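Local coordinates for uncharacterized protein (Bacteroides ovatus, PDB 4E6F) that is of unknown function but contains a DUF4468 domain with a TBP-like fold, at residues 38-49 against 63-74. Numbering follows the deposited sequence.
Sequences QAQIYDTMTKWM and IVFSDEAKGTIA. With EDO (1,2-ethanediol), chain F.
Tyr42 of helix 38-49 lays its ring between the helix and the hairpin formed by strands 63-67 and 72-74. With CG anti to the backbone N (chi1 173°), the ring reaches out to the turn, where Glu68 CA makes a CH-pi contact over one face, 4.0 Å from the ring centroid. Thr46 CG2, from the next helical turn, lies over the opposite face, towards the rim, in one of the two conformers of Thr46. The Glu68 side chain runs across the ring, CG 3.7 Å from Tyr42 CE2. A tyrosine suits this border: its ring packs inside while its OH comes up against Ser66, 3.3 Å from CB.

Ile73 divides its branches among several helix residues. CG1 meets Tyr42 CE1 at 3.6 Å, CD1 touches both Met45 CB and, in that same conformer, Thr46 CG2, and CG2 lies 3.8 Å from Met49 CE. Met49, a selenomethionine, is extended until a bend at chi3 (-65°), its flexible chain reaching two isoleucines, CE against Ile73 and SE 4.0 Å from Ile63 CG1.

At the turn, Gln38 NE2 gives a weak hydrogen bond to Ala69 O (2.8 Å, bent to 122°). Gly71 forms the G1 beta bulge with Thr72 opposite Asp67; its positive phi favours glycine, the residue for which such a backbone costs least, and its CA packs on Tyr42 CD1.

The helix runs nearly parallel to strand 72-74 and antiparallel to 63-67, covering the sheet's edge hairpin. Strand 90-104 continues the sheet beside 72-74, meeting Met45 and Met49, while helix 149-169 packs against Met45 and Trp48.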
loop_
_atom_site.group_PDB
_atom_site.type_symbol
_atom_site.label_atom_id
_atom_site.label_comp_id
_atom_site.label_asym_id
_atom_site.label_seq_id
_atom_site.Cartn_x
_atom_site.Cartn_y
_atom_site.Cartn_z
ATOM N N GLN A 38 5.177 -23.386 -1.523
ATOM C CA GLN A 38 5.451 -22.278 -0.603
ATOM C C GLN A 38 6.849 -21.666 -0.880
ATOM O O GLN A 38 6.986 -20.426 -0.911
ATOM C CB GLN A 38 5.342 -22.754 0.844
ATOM C CG GLN A 38 5.620 -21.633 1.845
ATOM C CD GLN A 38 5.305 -22.015 3.257
ATOM O OE1 GLN A 38 4.207 -22.499 3.580
ATOM N NE2 GLN A 38 6.257 -21.733 4.142
ATOM N N ALA A 39 7.877 -22.522 -1.082
ATOM C CA ALA A 39 9.252 -22.069 -1.331
ATOM C C ALA A 39 9.362 -21.238 -2.613
ATOM O O ALA A 39 10.010 -20.202 -2.599
ATOM C CB ALA A 39 10.199 -23.270 -1.404
ATOM N N GLN A 40 8.656 -21.628 -3.689
ATOM C CA GLN A 40 8.695 -20.854 -4.937
ATOM C C GLN A 40 8.063 -19.446 -4.755
ATOM O O GLN A 40 8.553 -18.449 -5.296
ATOM C CB GLN A 40 7.923 -21.618 -6.038
ATOM C CG GLN A 40 8.539 -22.988 -6.353
ATOM C CD GLN A 40 7.725 -23.667 -7.433
ATOM O OE1 GLN A 40 6.678 -24.246 -7.168
ATOM N NE2 GLN A 40 8.163 -23.590 -8.677
ATOM N N ILE A 41 6.967 -19.388 -4.013
ATOM C CA ILE A 41 6.262 -18.111 -3.766
ATOM C C ILE A 41 7.140 -17.204 -2.899
ATOM O O ILE A 41 7.303 -16.003 -3.193
ATOM C CB ILE A 41 4.890 -18.390 -3.120
ATOM C CG1 ILE A 41 3.977 -19.174 -4.113
ATOM C CG2 ILE A 41 4.197 -17.066 -2.677
ATOM C CD1 ILE A 41 2.705 -19.730 -3.474
ATOM N N TYR A 42 7.721 -17.802 -1.833
ATOM C CA TYR A 42 8.597 -17.082 -0.914
ATOM C C TYR A 42 9.792 -16.482 -1.689
ATOM O O TYR A 42 10.141 -15.320 -1.459
ATOM C CB TYR A 42 9.051 -18.039 0.205
ATOM C CG TYR A 42 10.090 -17.442 1.126
ATOM C CD1 TYR A 42 9.719 -16.690 2.239
ATOM C CD2 TYR A 42 11.446 -17.674 0.916
ATOM C CE1 TYR A 42 10.683 -16.143 3.095
ATOM C CE2 TYR A 42 12.414 -17.130 1.760
ATOM C CZ TYR A 42 12.025 -16.364 2.844
ATOM O OH TYR A 42 12.994 -15.857 3.679
ATOM N N ASP A 43 10.423 -17.269 -2.604
ATOM C CA ASP A 43 11.563 -16.757 -3.361
ATOM C C ASP A 43 11.139 -15.665 -4.331
ATOM O O ASP A 43 11.883 -14.712 -4.526
ATOM C CB ASP A 43 12.301 -17.880 -4.092
ATOM C CG ASP A 43 12.950 -18.893 -3.161
ATOM O OD1 ASP A 43 13.263 -18.530 -2.000
ATOM O OD2 ASP A 43 13.179 -20.028 -3.602
ATOM N N THR A 44 9.945 -15.784 -4.942
ATOM C CA THR A 44 9.471 -14.738 -5.856
ATOM C C THR A 44 9.220 -13.441 -5.099
ATOM O O THR A 44 9.530 -12.347 -5.590
ATOM C CB THR A 44 8.179 -15.202 -6.563
ATOM O OG1 THR A 44 8.453 -16.413 -7.271
ATOM C CG2 THR A 44 7.618 -14.161 -7.524
HETATM N N MSE A 45 8.627 -13.575 -3.904
HETATM C CA MSE A 45 8.256 -12.421 -3.077
HETATM C C MSE A 45 9.478 -11.741 -2.425
HETATM O O MSE A 45 9.477 -10.503 -2.299
HETATM C CB MSE A 45 7.204 -12.827 -2.058
HETATM C CG MSE A 45 5.832 -13.049 -2.724
HETATM SE SE MSE A 45 5.085 -11.315 -3.384
HETATM C CE MSE A 45 5.649 -11.374 -5.285
ATOM N N THR A 46 10.528 -12.517 -2.046
ATOM C CA THR A 46 11.715 -11.856 -1.479
ATOM C C THR A 46 12.383 -11.027 -2.578
ATOM O O THR A 46 12.749 -9.869 -2.313
ATOM C CB THR A 46 12.693 -12.834 -0.814
ATOM O OG1 THR A 46 13.029 -13.865 -1.728
ATOM C CG2 THR A 46 12.164 -13.416 0.482
ATOM N N LYS A 47 12.514 -11.583 -3.812
ATOM C CA LYS A 47 13.115 -10.844 -4.919
ATOM C C LYS A 47 12.261 -9.623 -5.254
ATOM O O LYS A 47 12.792 -8.528 -5.435
ATOM C CB LYS A 47 13.292 -11.744 -6.155
ATOM C CG LYS A 47 14.459 -12.714 -6.038
ATOM N N TRP A 48 10.936 -9.791 -5.309
ATOM C CA TRP A 48 10.068 -8.656 -5.614
ATOM C C TRP A 48 10.210 -7.557 -4.554
ATOM O O TRP A 48 10.411 -6.382 -4.900
ATOM C CB TRP A 48 8.592 -9.075 -5.726
ATOM C CG TRP A 48 7.673 -7.884 -5.746
ATOM C CD1 TRP A 48 7.478 -7.023 -6.786
ATOM C CD2 TRP A 48 6.981 -7.319 -4.619
ATOM N NE1 TRP A 48 6.705 -5.960 -6.386
ATOM C CE2 TRP A 48 6.379 -6.118 -5.057
ATOM C CE3 TRP A 48 6.786 -7.731 -3.286
ATOM C CZ2 TRP A 48 5.612 -5.311 -4.212
ATOM C CZ3 TRP A 48 6.030 -6.925 -2.439
ATOM C CH2 TRP A 48 5.478 -5.718 -2.896
HETATM N N MSE A 49 10.078 -7.926 -3.274
HETATM C CA MSE A 49 10.123 -6.896 -2.251
HETATM C C MSE A 49 11.488 -6.215 -2.202
HETATM O O MSE A 49 11.558 -5.006 -2.014
HETATM C CB MSE A 49 9.745 -7.429 -0.868
HETATM C CG MSE A 49 9.395 -6.262 0.051
HETATM SE SE MSE A 49 9.212 -6.764 1.908
HETATM C CE MSE A 49 7.660 -7.902 1.718
ATOM N N ILE A 63 14.098 -4.724 3.294
ATOM C CA ILE A 63 13.504 -5.893 3.942
ATOM C C ILE A 63 14.095 -5.943 5.342
ATOM O O ILE A 63 15.319 -5.821 5.489
ATOM C CB ILE A 63 13.817 -7.183 3.171
ATOM C CG1 ILE A 63 13.214 -7.114 1.753
ATOM C CG2 ILE A 63 13.266 -8.413 3.946
ATOM C CD1 ILE A 63 13.452 -8.361 0.907
ATOM N N VAL A 64 13.250 -6.158 6.377
ATOM C CA VAL A 64 13.784 -6.207 7.750
ATOM C C VAL A 64 13.559 -7.561 8.440
ATOM O O VAL A 64 14.162 -7.821 9.501
ATOM C CB VAL A 64 13.190 -5.072 8.636
ATOM C CG1 VAL A 64 13.581 -3.691 8.104
ATOM C CG2 VAL A 64 11.652 -5.180 8.725
ATOM N N PHE A 65 12.711 -8.423 7.847
ATOM C CA PHE A 65 12.400 -9.711 8.448
ATOM C C PHE A 65 12.105 -10.726 7.368
ATOM O O PHE A 65 11.359 -10.423 6.418
ATOM C CB PHE A 65 11.124 -9.563 9.349
ATOM C CG PHE A 65 10.635 -10.842 9.996
ATOM C CD1 PHE A 65 9.879 -11.769 9.277
ATOM C CD2 PHE A 65 10.913 -11.117 11.333
ATOM C CE1 PHE A 65 9.449 -12.966 9.873
ATOM C CE2 PHE A 65 10.454 -12.297 11.939
ATOM C CZ PHE A 65 9.739 -13.226 11.201
ATOM N N SER A 66 12.600 -11.943 7.554
ATOM C CA SER A 66 12.180 -13.041 6.700
ATOM C C SER A 66 12.349 -14.355 7.454
ATOM O O SER A 66 13.378 -14.580 8.113
ATOM C CB SER A 66 12.909 -13.032 5.356
ATOM O OG SER A 66 14.302 -13.255 5.503
ATOM N N ASP A 67 11.307 -15.187 7.425
ATOM C CA ASP A 67 11.354 -16.514 8.026
ATOM C C ASP A 67 10.998 -17.498 6.916
ATOM O O ASP A 67 9.825 -17.592 6.507
ATOM C CB ASP A 67 10.432 -16.652 9.241
ATOM C CG ASP A 67 10.507 -18.051 9.873
ATOM O OD1 ASP A 67 10.589 -19.048 9.118
ATOM O OD2 ASP A 67 10.422 -18.144 11.089
ATOM N N GLU A 68 12.015 -18.162 6.361
ATOM C CA GLU A 68 11.839 -19.056 5.214
ATOM C C GLU A 68 10.867 -20.212 5.506
ATOM O O GLU A 68 9.996 -20.488 4.671
ATOM C CB GLU A 68 13.212 -19.597 4.758
ATOM C CG GLU A 68 13.172 -20.345 3.432
ATOM C CD GLU A 68 14.518 -20.668 2.808
ATOM O OE1 GLU A 68 15.555 -20.182 3.314
ATOM O OE2 GLU A 68 14.528 -21.395 1.789
ATOM N N ALA A 69 10.980 -20.861 6.678
ATOM C CA ALA A 69 10.090 -22.002 6.972
ATOM C C ALA A 69 8.624 -21.554 7.065
ATOM O O ALA A 69 7.741 -22.221 6.496
ATOM C CB ALA A 69 10.520 -22.695 8.261
ATOM N N LYS A 70 8.374 -20.400 7.709
ATOM C CA LYS A 70 7.019 -19.857 7.875
ATOM C C LYS A 70 6.531 -19.054 6.684
ATOM O O LYS A 70 5.371 -18.641 6.683
ATOM C CB LYS A 70 6.923 -18.985 9.111
ATOM C CG LYS A 70 7.026 -19.748 10.394
ATOM C CD LYS A 70 6.803 -18.807 11.533
ATOM C CE LYS A 70 7.005 -19.500 12.855
ATOM N NZ LYS A 70 6.882 -18.540 13.979
ATOM N N GLY A 71 7.401 -18.853 5.697
ATOM C CA GLY A 71 7.110 -18.122 4.469
ATOM C C GLY A 71 6.670 -16.689 4.719
ATOM O O GLY A 71 5.877 -16.157 3.939
ATOM N N THR A 72 7.196 -16.039 5.793
ATOM C CA THR A 72 6.831 -14.654 6.117
ATOM C C THR A 72 7.973 -13.704 5.791
ATOM O O THR A 72 9.150 -14.030 6.010
ATOM C CB THR A 72 6.374 -14.471 7.580
ATOM O OG1 THR A 72 7.286 -15.100 8.484
ATOM C CG2 THR A 72 4.947 -14.964 7.822
ATOM N N ILE A 73 7.622 -12.537 5.238
ATOM C CA ILE A 73 8.595 -11.516 4.863
ATOM C C ILE A 73 8.036 -10.177 5.264
ATOM O O ILE A 73 6.849 -9.922 5.002
ATOM C CB ILE A 73 8.851 -11.527 3.328
ATOM C CG1 ILE A 73 9.078 -12.948 2.777
ATOM C CG2 ILE A 73 10.007 -10.578 2.936
ATOM C CD1 ILE A 73 8.702 -13.030 1.285
ATOM N N ALA A 74 8.856 -9.308 5.837
ATOM C CA ALA A 74 8.376 -7.958 6.096
ATOM C C ALA A 74 9.440 -6.954 5.735
ATOM O O ALA A 74 10.629 -7.173 5.982
ATOM C CB ALA A 74 7.954 -7.771 7.543
HETATM C C1 EDO F . 5.097 -24.663 -10.465
HETATM O O1 EDO F . 6.360 -24.303 -10.983
HETATM C C2 EDO F . 4.085 -24.996 -11.600
HETATM O O2 EDO F . 4.571 -26.049 -12.411
HETATM O O HOH W 1 8.990 -20.771 2.306
HETATM O O HOH W 2 12.584 -21.080 -0.063
#